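Local coordinates for aminoglycoside phosphotransferase (PDB 6EF6), which phosphorylates (S)-1-amino-2-propanol as the kinase of the aminoacetone utilization microcompartment of Mycobacterium smegmatis, at residues S83-L88 and G108-T113; E159-W164 and Y225-A230; Q73-P78 and F253-F258; R152-L157 and E283-G288. One frame throughout, in Å; residues are numbered along the deposited sequence.

Interaction 1. Residues S83-L88 and G108-T113; sequences SELDWL and GRRVVT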
loop_
_atom_site.group_PDB
_atom_site.type_symbol
_atom_site.label_atom_id
_atom_site.label_comp_id
_atom_site.label_asym_id
_atom_site.label_seq_id
_atom_site.Cartn_x
_atom_site.Cartn_y
_atom_site.Cartn_z
ATOM N N SER A 83 1.771 -16.234 -1.552
ATOM C CA SER A 83 1.412 -15.669 -2.844
ATOM C C SER A 83 2.070 -14.311 -3.086
ATOM O O SER A 83 2.500 -14.018 -4.209
ATOM C CB SER A 83 -0.107 -15.611 -2.981
ATOM O OG SER A 83 -0.633 -16.931 -3.114
ATOM N N GLU A 84 2.133 -13.441 -2.063
ATOM C CA GLU A 84 2.876 -12.189 -2.196
ATOM C C GLU A 84 4.305 -12.504 -2.588
ATOM O O GLU A 84 4.863 -11.883 -3.493
ATOM C CB GLU A 84 2.873 -11.435 -0.858
ATOM C CG GLU A 84 3.797 -10.188 -0.850
ATOM C CD GLU A 84 4.281 -9.771 0.551
ATOM O OE1 GLU A 84 3.854 -10.382 1.553
ATOM O OE2 GLU A 84 5.095 -8.821 0.625
ATOM N N LEU A 85 4.930 -13.435 -1.860
ATOM C CA LEU A 85 6.331 -13.777 -2.107
ATOM C C LEU A 85 6.529 -14.368 -3.504
ATOM O O LEU A 85 7.564 -14.133 -4.119
ATOM C CB LEU A 85 6.882 -14.698 -1.000
ATOM C CG LEU A 85 6.749 -14.138 0.446
ATOM C CD1 LEU A 85 7.433 -15.070 1.418
ATOM C CD2 LEU A 85 7.247 -12.712 0.606
ATOM N N ASP A 86 5.545 -15.096 -4.030
ATOM C CA ASP A 86 5.639 -15.577 -5.414
ATOM C C ASP A 86 5.637 -14.420 -6.409
ATOM O O ASP A 86 6.365 -14.449 -7.410
ATOM C CB ASP A 86 4.465 -16.501 -5.713
ATOM C CG ASP A 86 4.603 -17.891 -5.055
ATOM O OD1 ASP A 86 5.742 -18.261 -4.673
ATOM O OD2 ASP A 86 3.560 -18.558 -4.919
ATOM N N TRP A 87 4.849 -13.352 -6.155
ATOM C CA TRP A 87 4.938 -12.204 -7.041
ATOM C C TRP A 87 6.304 -11.539 -6.929
ATOM O O TRP A 87 6.897 -11.144 -7.951
ATOM C CB TRP A 87 3.819 -11.205 -6.767
ATOM C CG TRP A 87 3.645 -10.166 -7.837
ATOM C CD1 TRP A 87 4.076 -10.236 -9.120
ATOM C CD2 TRP A 87 2.993 -8.881 -7.727
ATOM N NE1 TRP A 87 3.753 -9.099 -9.809
ATOM C CE2 TRP A 87 3.097 -8.229 -8.977
ATOM C CE3 TRP A 87 2.370 -8.218 -6.686
ATOM C CZ2 TRP A 87 2.545 -6.997 -9.235
ATOM C CZ3 TRP A 87 1.847 -6.966 -6.925
ATOM C CH2 TRP A 87 1.948 -6.344 -8.187
ATOM N N LEU A 88 6.820 -11.385 -5.700
ATOM C CA LEU A 88 8.142 -10.784 -5.567
ATOM C C LEU A 88 9.176 -11.572 -6.343
ATOM O O LEU A 88 10.037 -10.983 -7.009
ATOM C CB LEU A 88 8.584 -10.684 -4.095
ATOM C CG LEU A 88 7.741 -9.879 -3.143
ATOM C CD1 LEU A 88 8.376 -9.860 -1.743
ATOM C CD2 LEU A 88 7.519 -8.469 -3.656
ATOM N N GLY A 108 14.704 -23.827 4.918
ATOM C CA GLY A 108 14.397 -23.489 3.543
ATOM C C GLY A 108 13.072 -22.805 3.340
ATOM O O GLY A 108 12.763 -22.413 2.208
ATOM N N ARG A 109 12.268 -22.641 4.367
ATOM C CA ARG A 109 10.955 -22.067 4.148
ATOM C C ARG A 109 11.018 -20.551 4.153
ATOM O O ARG A 109 11.913 -19.937 4.740
ATOM C CB ARG A 109 9.977 -22.624 5.166
ATOM C CG ARG A 109 9.810 -24.144 4.907
ATOM C CD ARG A 109 8.991 -24.884 5.941
ATOM N NE ARG A 109 7.903 -24.063 6.461
ATOM C CZ ARG A 109 7.891 -23.482 7.659
ATOM N NH1 ARG A 109 6.844 -22.753 8.024
ATOM N NH2 ARG A 109 8.907 -23.632 8.504
ATOM N N ARG A 110 10.066 -19.947 3.458
ATOM C CA ARG A 110 10.055 -18.502 3.309
ATOM C C ARG A 110 9.281 -17.800 4.407
ATOM O O ARG A 110 9.601 -16.659 4.738
ATOM C CB ARG A 110 9.441 -18.141 1.961
ATOM C CG ARG A 110 10.249 -18.670 0.804
ATOM C CD ARG A 110 9.692 -18.283 -0.584
ATOM N NE ARG A 110 8.345 -18.782 -0.766
ATOM C CZ ARG A 110 7.585 -18.449 -1.818
ATOM N NH1 ARG A 110 8.085 -17.696 -2.780
ATOM N NH2 ARG A 110 6.345 -18.906 -1.895
ATOM N N VAL A 111 8.233 -18.420 4.931
ATOM C CA VAL A 111 7.415 -17.835 5.991
ATOM C C VAL A 111 7.623 -18.652 7.257
ATOM O O VAL A 111 7.301 -19.844 7.290
ATOM C CB VAL A 111 5.933 -17.820 5.608
ATOM C CG1 VAL A 111 5.127 -17.086 6.703
ATOM C CG2 VAL A 111 5.774 -17.157 4.224
ATOM N N VAL A 112 8.137 -18.005 8.304
ATOM C CA VAL A 112 8.327 -18.640 9.611
ATOM C C VAL A 112 7.141 -18.265 10.481
ATOM O O VAL A 112 6.871 -17.077 10.674
ATOM C CB VAL A 112 9.636 -18.172 10.271
ATOM C CG1 VAL A 112 9.725 -18.664 11.707
ATOM C CG2 VAL A 112 10.831 -18.658 9.466
ATOM N N THR A 113 6.470 -19.261 11.053
ATOM C CA THR A 113 5.369 -19.030 11.976
ATOM C C THR A 113 5.850 -19.352 13.373
ATOM O O THR A 113 6.360 -20.450 13.608
ATOM C CB THR A 113 4.172 -19.921 11.633
ATOM O OG1 THR A 113 3.712 -19.614 10.315
ATOM C CG2 THR A 113 3.027 -19.697 12.618
#
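The guanidinium of Arg-110 carries Leu-85 on one face and Asp-86 at its edge. Leu-85 CB sits over the rim of that face, 3.7 Å from Arg-110 NH1, while Asp-86 lies close to the plane. Both terminal nitrogens grip the same oxygen end-on: Asp-86 OD1 is 2.9 Å from Arg-110 NH2 and 3.1 Å from Arg-110 NH1. The two donors come from the same face of the carboxylate, whose plane is turned 35° from the guanidinium; the salt bridge is forked onto one atom instead of pairing two oxygens with two nitrogens. The arginine chain, bent at chi3 (-60°), brings its guanidinium to the helix. Its stem and Leu-85 run past each other in opposite directions, with Leu-85 CD1 3.7 Å from Arg-110 CB. The same methyl reaches Val-111 CG2 at 3.9 Å and begins the buried apolar layer beneath the partly exposed ion pair. Helix 78-94 thus packs against the five-stranded antiparallel sheet of the kinase-like N-terminal lobe near the outermost strand 112-114: Leu-85 also touches Val-127 on strand 124-130, Val-111 reaches Ile-81 on the helix, and Glu-84 pairs with Arg-69 of strand 64-70, consistent with the place of helix C in protein kinases.

Interaction 2. Residues E159-W164 and Y225-A230; sequences EHSQRW and YGLIHA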
loop_
_atom_site.group_PDB
_atom_site.type_symbol
_atom_site.label_atom_id
_atom_site.label_comp_id
_atom_site.label_asym_id
_atom_site.label_seq_id
_atom_site.Cartn_x
_atom_site.Cartn_y
_atom_site.Cartn_z
ATOM N N GLU A 159 2.528 -3.529 -15.870
ATOM C CA GLU A 159 2.915 -4.303 -17.040
ATOM C C GLU A 159 3.252 -5.729 -16.641
ATOM O O GLU A 159 2.861 -6.685 -17.335
ATOM C CB GLU A 159 4.115 -3.621 -17.679
ATOM C CG GLU A 159 4.634 -4.310 -18.963
ATOM C CD GLU A 159 6.025 -3.844 -19.349
ATOM O OE1 GLU A 159 6.144 -2.936 -20.202
ATOM O OE2 GLU A 159 7.004 -4.376 -18.784
ATOM N N HIS A 160 4.026 -5.918 -15.565
ATOM C CA HIS A 160 4.330 -7.272 -15.112
ATOM C C HIS A 160 3.065 -8.026 -14.738
ATOM O O HIS A 160 2.850 -9.176 -15.153
ATOM C CB HIS A 160 5.309 -7.291 -13.953
ATOM C CG HIS A 160 5.645 -8.678 -13.552
ATOM N ND1 HIS A 160 4.958 -9.374 -12.581
ATOM C CD2 HIS A 160 6.489 -9.571 -14.124
ATOM C CE1 HIS A 160 5.421 -10.608 -12.514
ATOM N NE2 HIS A 160 6.336 -10.767 -13.464
ATOM N N SER A 161 2.206 -7.402 -13.947
ATOM C CA SER A 161 0.979 -8.056 -13.505
ATOM C C SER A 161 0.122 -8.504 -14.693
ATOM O O SER A 161 -0.478 -9.591 -14.664
ATOM C CB SER A 161 0.206 -7.084 -12.586
ATOM O OG SER A 161 -1.153 -7.495 -12.398
ATOM N N GLN A 162 0.025 -7.665 -15.721
ATOM C CA GLN A 162 -0.784 -7.990 -16.893
ATOM C C GLN A 162 -0.250 -9.166 -17.681
ATOM O O GLN A 162 -1.028 -9.837 -18.375
ATOM C CB GLN A 162 -0.837 -6.794 -17.823
ATOM C CG GLN A 162 -1.707 -5.693 -17.253
ATOM C CD GLN A 162 -2.472 -4.942 -18.299
ATOM O OE1 GLN A 162 -1.952 -4.018 -18.926
ATOM N NE2 GLN A 162 -3.720 -5.337 -18.502
ATOM N N ARG A 163 1.050 -9.430 -17.642
ATOM C CA ARG A 163 1.563 -10.528 -18.448
ATOM C C ARG A 163 1.897 -11.770 -17.638
ATOM O O ARG A 163 2.084 -12.840 -18.222
ATOM C CB ARG A 163 2.774 -10.041 -19.230
ATOM C CG ARG A 163 4.010 -9.799 -18.439
ATOM C CD ARG A 163 5.157 -9.295 -19.338
ATOM N NE ARG A 163 6.032 -8.360 -18.625
ATOM C CZ ARG A 163 7.123 -8.696 -17.935
ATOM N NH1 ARG A 163 7.818 -7.741 -17.321
ATOM N NH2 ARG A 163 7.523 -9.965 -17.856
ATOM N N TRP A 164 1.884 -11.677 -16.317
ATOM C CA TRP A 164 2.368 -12.765 -15.475
ATOM C C TRP A 164 1.300 -13.828 -15.378
ATOM O O TRP A 164 0.182 -13.563 -14.924
ATOM C CB TRP A 164 2.696 -12.238 -14.074
ATOM C CG TRP A 164 3.270 -13.272 -13.113
ATOM C CD1 TRP A 164 4.199 -14.256 -13.407
ATOM C CD2 TRP A 164 2.960 -13.417 -11.732
ATOM N NE1 TRP A 164 4.476 -14.997 -12.286
ATOM C CE2 TRP A 164 3.741 -14.492 -11.242
ATOM C CE3 TRP A 164 2.100 -12.739 -10.848
ATOM C CZ2 TRP A 164 3.671 -14.901 -9.924
ATOM C CZ3 TRP A 164 2.042 -13.147 -9.543
ATOM C CH2 TRP A 164 2.833 -14.205 -9.093
ATOM N N TYR A 225 -8.483 -3.942 -14.267
ATOM C CA TYR A 225 -8.531 -4.564 -12.956
ATOM C C TYR A 225 -7.661 -5.809 -12.974
ATOM O O TYR A 225 -7.685 -6.562 -13.964
ATOM C CB TYR A 225 -9.982 -4.932 -12.684
ATOM C CG TYR A 225 -10.350 -5.465 -11.311
ATOM C CD1 TYR A 225 -10.218 -6.823 -10.990
ATOM C CD2 TYR A 225 -10.864 -4.616 -10.351
ATOM C CE1 TYR A 225 -10.573 -7.292 -9.711
ATOM C CE2 TYR A 225 -11.215 -5.086 -9.086
ATOM C CZ TYR A 225 -11.085 -6.416 -8.810
ATOM O OH TYR A 225 -11.418 -6.894 -7.547
ATOM N N GLY A 226 -6.875 -6.015 -11.919
ATOM C CA GLY A 226 -5.982 -7.158 -11.832
ATOM C C GLY A 226 -5.133 -7.069 -10.576
ATOM O O GLY A 226 -5.492 -6.388 -9.617
ATOM N N LEU A 227 -4.020 -7.770 -10.582
ATOM C CA LEU A 227 -3.125 -7.835 -9.426
ATOM C C LEU A 227 -2.328 -6.521 -9.283
ATOM O O LEU A 227 -1.638 -6.098 -10.219
ATOM C CB LEU A 227 -2.189 -9.033 -9.549
ATOM C CG LEU A 227 -1.145 -9.179 -8.428
ATOM C CD1 LEU A 227 -1.789 -9.419 -7.081
ATOM C CD2 LEU A 227 -0.149 -10.321 -8.740
ATOM N N ILE A 228 -2.438 -5.878 -8.120
ATOM C CA ILE A 228 -1.817 -4.597 -7.782
ATOM C C ILE A 228 -1.125 -4.649 -6.408
ATOM O O ILE A 228 -1.456 -5.423 -5.519
ATOM C CB ILE A 228 -2.820 -3.419 -7.812
ATOM C CG1 ILE A 228 -4.001 -3.656 -6.865
ATOM C CG2 ILE A 228 -3.292 -3.151 -9.221
ATOM C CD1 ILE A 228 -4.826 -2.412 -6.594
ATOM N N HIS A 229 -0.142 -3.772 -6.256
ATOM C CA HIS A 229 0.540 -3.590 -4.965
ATOM C C HIS A 229 -0.395 -3.008 -3.892
ATOM O O HIS A 229 -0.425 -3.500 -2.767
ATOM C CB HIS A 229 1.765 -2.721 -5.194
ATOM C CG HIS A 229 2.562 -2.401 -3.972
ATOM N ND1 HIS A 229 2.106 -1.548 -2.980
ATOM C CD2 HIS A 229 3.811 -2.795 -3.607
ATOM C CE1 HIS A 229 3.064 -1.420 -2.077
ATOM N NE2 HIS A 229 4.112 -2.148 -2.441
ATOM N N ALA A 230 -1.170 -1.970 -4.272
ATOM C CA ALA A 230 -2.245 -1.395 -3.461
ATOM C C ALA A 230 -1.752 -0.598 -2.271
ATOM O O ALA A 230 -2.578 -0.174 -1.472
ATOM C CB ALA A 230 -3.295 -2.424 -3.066
HETATM O O HOH W 1 -3.244 -8.662 -13.284
#
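Gly-226 approaches Ser-161 where the chain turns a corner, with its carbonyl carbon 4.4 Å from Ser-161 OG, and is joined by backbone hydrogen bonding to Gly-259. Leu-227 comes next and carries most of the contact with the end of helix 147-163. Its carbonyl oxygen accepts a short bond of 2.6 Å from Ser-161 OG, which lies in the carbonyl plane on a lone pair. The serine hydroxyl is swung out from the helix, anti to the backbone N (chi1 165°), and receives in return a hydrogen from water 1 at 2.6 Å. That water accepts from Leu-227 N at 2.9 Å, so one hydroxyl serves both polar backbone atoms of the leucine, one directly and one through water. This short strand leads into the HxD sequence of the catalytic loop in the kinase-like fold, and the serine ties its entry to the helix behind it. Leu-227 CD2 meets the Trp-164 indole at its edge, 3.7 Å from Trp-164 CZ3, while His-160 CE1 covers one face of that indole. Ile-228 turns away and pairs through its backbone with Gly-257. At His-229 the chain leaves the strand, and the imidazole bonds to Ile-251 O and to the backbone of Asp-231, a sodium ligand.

Interaction 3. Residues Q73-P78 and F253-F258; sequences QDYHQP and FDDCGF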
loop_
_atom_site.group_PDB
_atom_site.type_symbol
_atom_site.label_atom_id
_atom_site.label_comp_id
_atom_site.label_asym_id
_atom_site.label_seq_id
_atom_site.Cartn_x
_atom_site.Cartn_y
_atom_site.Cartn_z
ATOM N N GLN A 73 -1.455 -9.629 13.650
ATOM C CA GLN A 73 -2.331 -10.762 13.881
ATOM C C GLN A 73 -3.546 -10.689 12.969
ATOM O O GLN A 73 -4.098 -9.615 12.731
ATOM C CB GLN A 73 -2.783 -10.758 15.348
ATOM C CG GLN A 73 -3.916 -11.710 15.654
ATOM C CD GLN A 73 -4.368 -11.626 17.098
ATOM O OE1 GLN A 73 -3.547 -11.526 18.011
ATOM N NE2 GLN A 73 -5.682 -11.653 17.310
ATOM N N ASP A 74 -3.941 -11.839 12.427
ATOM C CA ASP A 74 -5.236 -12.086 11.807
ATOM C C ASP A 74 -5.387 -11.496 10.402
ATOM O O ASP A 74 -6.397 -11.762 9.753
ATOM C CB ASP A 74 -6.425 -11.635 12.678
ATOM C CG ASP A 74 -6.658 -12.560 13.861
ATOM O OD1 ASP A 74 -6.452 -13.785 13.704
ATOM O OD2 ASP A 74 -7.027 -12.067 14.950
ATOM N N TYR A 75 -4.429 -10.723 9.899
ATOM C CA TYR A 75 -4.653 -10.070 8.606
ATOM C C TYR A 75 -4.522 -11.047 7.448
ATOM O O TYR A 75 -5.343 -11.010 6.525
ATOM C CB TYR A 75 -3.698 -8.894 8.430
ATOM C CG TYR A 75 -4.077 -7.844 7.371
ATOM C CD1 TYR A 75 -5.274 -7.120 7.465
ATOM C CD2 TYR A 75 -3.196 -7.528 6.362
ATOM C CE1 TYR A 75 -5.598 -6.128 6.528
ATOM C CE2 TYR A 75 -3.522 -6.525 5.394
ATOM C CZ TYR A 75 -4.705 -5.854 5.507
ATOM O OH TYR A 75 -5.037 -4.850 4.610
ATOM N N HIS A 76 -3.508 -11.926 7.461
ATOM C CA HIS A 76 -3.344 -12.901 6.394
ATOM C C HIS A 76 -3.164 -14.295 6.966
ATOM O O HIS A 76 -2.642 -14.467 8.071
ATOM C CB HIS A 76 -2.075 -12.639 5.587
ATOM C CG HIS A 76 -2.100 -11.377 4.789
ATOM N ND1 HIS A 76 -3.085 -11.091 3.870
ATOM C CD2 HIS A 76 -1.215 -10.354 4.736
ATOM C CE1 HIS A 76 -2.823 -9.913 3.315
ATOM N NE2 HIS A 76 -1.697 -9.451 3.823
ATOM N N GLN A 77 -3.541 -15.283 6.155
ATOM C CA GLN A 77 -3.127 -16.663 6.328
ATOM C C GLN A 77 -1.789 -16.895 5.646
ATOM O O GLN A 77 -1.401 -16.157 4.736
ATOM C CB GLN A 77 -4.158 -17.593 5.697
ATOM C CG GLN A 77 -5.551 -17.464 6.278
ATOM C CD GLN A 77 -5.573 -17.677 7.778
ATOM O OE1 GLN A 77 -5.853 -16.754 8.549
ATOM N NE2 GLN A 77 -5.275 -18.898 8.201
ATOM N N PRO A 78 -1.068 -17.949 6.006
ATOM C CA PRO A 78 0.275 -18.115 5.422
ATOM C C PRO A 78 0.281 -18.305 3.917
ATOM O O PRO A 78 1.188 -17.801 3.263
ATOM C CB PRO A 78 0.862 -19.323 6.165
ATOM C CG PRO A 78 0.023 -19.504 7.354
ATOM C CD PRO A 78 -1.346 -18.950 7.058
ATOM N N PHE A 253 4.656 -5.027 0.075
ATOM C CA PHE A 253 3.624 -5.642 -0.775
ATOM C C PHE A 253 2.501 -6.291 0.055
ATOM O O PHE A 253 1.718 -7.087 -0.476
ATOM C CB PHE A 253 4.249 -6.654 -1.771
ATOM C CG PHE A 253 4.946 -6.054 -2.942
ATOM C CD1 PHE A 253 6.201 -5.436 -2.819
ATOM C CD2 PHE A 253 4.431 -6.208 -4.223
ATOM C CE1 PHE A 253 6.859 -4.926 -3.921
ATOM C CE2 PHE A 253 5.107 -5.677 -5.316
ATOM C CZ PHE A 253 6.305 -5.049 -5.182
ATOM N N ASP A 254 2.424 -6.028 1.366
ATOM C CA ASP A 254 1.520 -6.814 2.194
ATOM C C ASP A 254 0.040 -6.534 1.927
ATOM O O ASP A 254 -0.778 -7.338 2.377
ATOM C CB ASP A 254 1.834 -6.545 3.669
ATOM C CG ASP A 254 1.115 -7.516 4.620
ATOM O OD1 ASP A 254 1.214 -8.753 4.473
ATOM O OD2 ASP A 254 0.452 -7.036 5.579
ATOM N N ASP A 255 -0.328 -5.451 1.276
ATOM C CA ASP A 255 -1.710 -5.192 0.862
ATOM C C ASP A 255 -1.983 -5.632 -0.562
ATOM O O ASP A 255 -3.042 -5.359 -1.099
ATOM C CB ASP A 255 -2.148 -3.728 1.052
ATOM C CG ASP A 255 -2.467 -3.362 2.463
ATOM O OD1 ASP A 255 -2.673 -4.259 3.291
ATOM O OD2 ASP A 255 -2.462 -2.116 2.705
ATOM N N CYS A 256 -1.047 -6.300 -1.215
ATOM C CA CYS A 256 -1.252 -6.573 -2.633
ATOM C C CYS A 256 -2.428 -7.528 -2.837
ATOM O O CYS A 256 -2.786 -8.334 -1.985
ATOM C CB CYS A 256 0.021 -7.114 -3.295
ATOM S SG CYS A 256 0.450 -8.866 -3.017
ATOM N N GLY A 257 -3.081 -7.373 -3.986
ATOM C CA GLY A 257 -4.240 -8.214 -4.291
ATOM C C GLY A 257 -4.959 -7.653 -5.500
ATOM O O GLY A 257 -4.369 -6.940 -6.279
ATOM N N PHE A 258 -6.191 -8.094 -5.701
ATOM C CA PHE A 258 -6.884 -7.753 -6.934
ATOM C C PHE A 258 -7.614 -6.457 -6.737
ATOM O O PHE A 258 -8.278 -6.283 -5.731
ATOM C CB PHE A 258 -7.786 -8.925 -7.336
ATOM C CG PHE A 258 -6.999 -10.155 -7.632
ATOM C CD1 PHE A 258 -6.333 -10.297 -8.841
ATOM C CD2 PHE A 258 -6.858 -11.146 -6.673
ATOM C CE1 PHE A 258 -5.591 -11.433 -9.114
ATOM C CE2 PHE A 258 -6.085 -12.284 -6.949
ATOM C CZ PHE A 258 -5.451 -12.402 -8.173
#
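Two loop segments face each other here, nearest at His-76 and Asp-254, whose CA atoms are 8.9 Å apart, so side chains must bridge the gap. Asp-254 ends an Asp-Phe-Asp sequence that begins with the sodium ligand Asp-252 and probably corresponds to the DFG motif of protein kinases; the opposing loop links strand 64-70 to helix 78-94. His-76 presents the edge of its imidazole to the backbone: NE2 donates to Asp-254 O at 2.7 Å, with a N-H...O angle of 151°, and the same carbonyl also takes a bond from Arg-172. The Asp-254 carboxylate stands at 90° to the ring, with OD1 only 2.9 Å from His-76 CD2. Its other oxygen, OD2, is held by Asn-54. With ND1 weakly bonded to Glu-80, the imidazole has partners on both its nitrogens, and Tyr-75 CD2 rests 3.5 Å above one ring face. The phenol of Tyr-75, its CG anti to the backbone N, reaches past the histidine to Asp-255, close to the pocket holding (2R)-1-methoxypropan-2-amine. The tyrosine hydroxyl is bonded to Trp-187, a residue lining the pocket, which joins the loop to the ligand's surroundings. Tyr-75 OH gives its hydrogen to Asp-255 OD1 at 2.8 Å, meeting the oxygen from above, 47° out of the carboxylate plane.

Interaction 4. Residues R152-L157 and E283-G288; sequences RITASL and ESWVAG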
loop_
_atom_site.group_PDB
_atom_site.type_symbol
_atom_site.label_atom_id
_atom_site.label_comp_id
_atom_site.label_asym_id
_atom_site.label_seq_id
_atom_site.Cartn_x
_atom_site.Cartn_y
_atom_site.Cartn_z
ATOM N N ARG A 152 6.239 5.984 -12.969
ATOM C CA ARG A 152 6.932 5.099 -13.890
ATOM C C ARG A 152 7.065 3.697 -13.297
ATOM O O ARG A 152 6.864 2.692 -14.004
ATOM C CB ARG A 152 8.298 5.704 -14.174
ATOM C CG ARG A 152 9.082 4.912 -15.202
ATOM C CD ARG A 152 10.525 5.380 -15.318
ATOM N NE ARG A 152 11.342 4.955 -14.179
ATOM C CZ ARG A 152 12.051 5.765 -13.393
ATOM N NH1 ARG A 152 12.033 7.082 -13.573
ATOM N NH2 ARG A 152 12.780 5.246 -12.409
ATOM N N ILE A 153 7.426 3.602 -12.026
ATOM C CA ILE A 153 7.567 2.288 -11.373
ATOM C C ILE A 153 6.212 1.584 -11.258
ATOM O O ILE A 153 6.104 0.356 -11.507
ATOM C CB ILE A 153 8.286 2.450 -10.028
ATOM C CG1 ILE A 153 9.733 2.862 -10.292
ATOM C CG2 ILE A 153 8.174 1.133 -9.162
ATOM C CD1 ILE A 153 10.509 3.306 -9.053
ATOM N N THR A 154 5.156 2.349 -10.993
ATOM C CA THR A 154 3.818 1.759 -10.954
ATOM C C THR A 154 3.457 1.147 -12.302
ATOM O O THR A 154 2.926 0.021 -12.378
ATOM C CB THR A 154 2.792 2.817 -10.542
ATOM O OG1 THR A 154 3.102 3.351 -9.260
ATOM C CG2 THR A 154 1.391 2.170 -10.478
ATOM N N ALA A 155 3.721 1.856 -13.413
ATOM C CA ALA A 155 3.462 1.314 -14.738
ATOM C C ALA A 155 4.205 0.009 -14.943
ATOM O O ALA A 155 3.684 -0.921 -15.556
ATOM C CB ALA A 155 3.854 2.337 -15.798
ATOM N N SER A 156 5.442 -0.075 -14.487
ATOM C CA SER A 156 6.177 -1.328 -14.639
ATOM C C SER A 156 5.545 -2.456 -13.834
ATOM O O SER A 156 5.564 -3.608 -14.284
ATOM C CB SER A 156 7.605 -1.146 -14.167
ATOM O OG SER A 156 8.269 -0.250 -15.041
ATOM N N LEU A 157 5.025 -2.164 -12.636
ATOM C CA LEU A 157 4.307 -3.186 -11.870
ATOM C C LEU A 157 3.042 -3.610 -12.581
ATOM O O LEU A 157 2.701 -4.803 -12.582
ATOM C CB LEU A 157 3.978 -2.655 -10.473
ATOM C CG LEU A 157 5.174 -2.563 -9.524
ATOM C CD1 LEU A 157 4.810 -1.775 -8.277
ATOM C CD2 LEU A 157 5.694 -3.955 -9.127
ATOM N N GLU A 283 -0.092 15.243 -12.776
ATOM C CA GLU A 283 0.533 15.390 -14.089
ATOM C C GLU A 283 1.933 14.772 -14.088
ATOM O O GLU A 283 2.310 14.127 -15.061
ATOM C CB GLU A 283 0.591 16.849 -14.537
ATOM C CG GLU A 283 -0.801 17.406 -14.815
ATOM C CD GLU A 283 -0.841 18.741 -15.588
ATOM O OE1 GLU A 283 0.111 19.076 -16.314
ATOM O OE2 GLU A 283 -1.864 19.457 -15.472
ATOM N N SER A 284 2.684 14.904 -13.001
ATOM C CA SER A 284 4.014 14.315 -12.952
ATOM C C SER A 284 3.919 12.803 -12.955
ATOM O O SER A 284 4.649 12.119 -13.678
ATOM C CB SER A 284 4.747 14.815 -11.706
ATOM O OG SER A 284 4.928 16.209 -11.735
ATOM N N TRP A 285 3.031 12.249 -12.113
ATOM C CA TRP A 285 2.849 10.798 -12.051
ATOM C C TRP A 285 2.429 10.234 -13.395
ATOM O O TRP A 285 2.959 9.228 -13.831
ATOM C CB TRP A 285 1.789 10.506 -10.980
ATOM C CG TRP A 285 1.593 9.084 -10.543
ATOM C CD1 TRP A 285 2.143 8.486 -9.416
ATOM C CD2 TRP A 285 0.810 8.084 -11.200
ATOM N NE1 TRP A 285 1.692 7.175 -9.310
ATOM C CE2 TRP A 285 0.880 6.904 -10.387
ATOM C CE3 TRP A 285 -0.007 8.071 -12.342
ATOM C CZ2 TRP A 285 0.171 5.751 -10.693
ATOM C CZ3 TRP A 285 -0.706 6.896 -12.649
ATOM C CH2 TRP A 285 -0.609 5.769 -11.826
ATOM N N VAL A 286 1.477 10.883 -14.044
ATOM C CA VAL A 286 1.017 10.433 -15.356
ATOM C C VAL A 286 2.124 10.460 -16.407
ATOM O O VAL A 286 2.228 9.565 -17.250
ATOM C CB VAL A 286 -0.202 11.260 -15.776
ATOM C CG1 VAL A 286 -0.500 11.070 -17.260
ATOM C CG2 VAL A 286 -1.422 10.887 -14.909
ATOM N N ALA A 287 2.961 11.517 -16.413
ATOM C CA ALA A 287 4.079 11.573 -17.351
ATOM C C ALA A 287 5.035 10.408 -17.141
ATOM O O ALA A 287 5.513 9.785 -18.098
ATOM C CB ALA A 287 4.835 12.898 -17.193
ATOM N N GLY A 288 5.288 10.057 -15.874
ATOM C CA GLY A 288 6.155 8.912 -15.589
ATOM C C GLY A 288 5.517 7.594 -15.996
ATOM O O GLY A 288 6.144 6.749 -16.649
HETATM O O HOH W 2 1.587 4.976 -7.509
#
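Arg-152 and Gly-288 form the tight end of this contact, where the helices come together backbone to backbone. Their CA atoms are 4.2 Å apart, and Arg-152 CA lies 3.3 Å from Gly-288 O in a CA-H...O contact, bent to 128° at the hydrogen. Arg-152 CB rests against the same Gly-288 O at 3.4 Å. Glycine brings no side chain into the crossing, which lets the chains approach this closely; its carbonyl is hydrogen-bonded to Ser-291 OG. Helix 147-163 belongs to the helical C-terminal lobe of the kinase-like fold, and helix 278-290 packs against it. Away from the glycine the spacing widens and is filled by side chains and a water. With chi1 of -59° placing OG1 beside the backbone N, Thr-154 CG2 is anti to it and touches Trp-285 CZ2 at 3.8 Å, the side chains crossing at about a right angle. Water 2 lies in the plane of the indole, accepting from Trp-285 NE1 and donating to Thr-154 OG1, each at 2.8 Å; the threonine hydroxyl also bonds to Leu-150 O. On the more exposed side the arginine, in one of two conformers, leads its guanidinium away from the glycine, near an acetate probably from the crystallisation liquor.

From the N terminus, residues 73-78 open the long loop that interaction 3 closes at 253-258. Interaction 1 lies inside it, fastening helix 78-94 to the outer strand 112-114 and the loop before it, and is complete before interactions 2 and 4 begin. Helix 147-163 then supplies both of these: 152-157 opens interaction 4, and 159-164 starts interaction 2, which closes at 225-230, nested within interactions 3 and 4 alike. Interaction 4 ends last, at 283-288, so it crosses interaction 3. Trp-87 joins interactions 1 and 2 by meeting His-160, Trp-164 and Leu-227, and Phe-253 packs against Trp-87, His-229 and Leu-157, linking the two lobes.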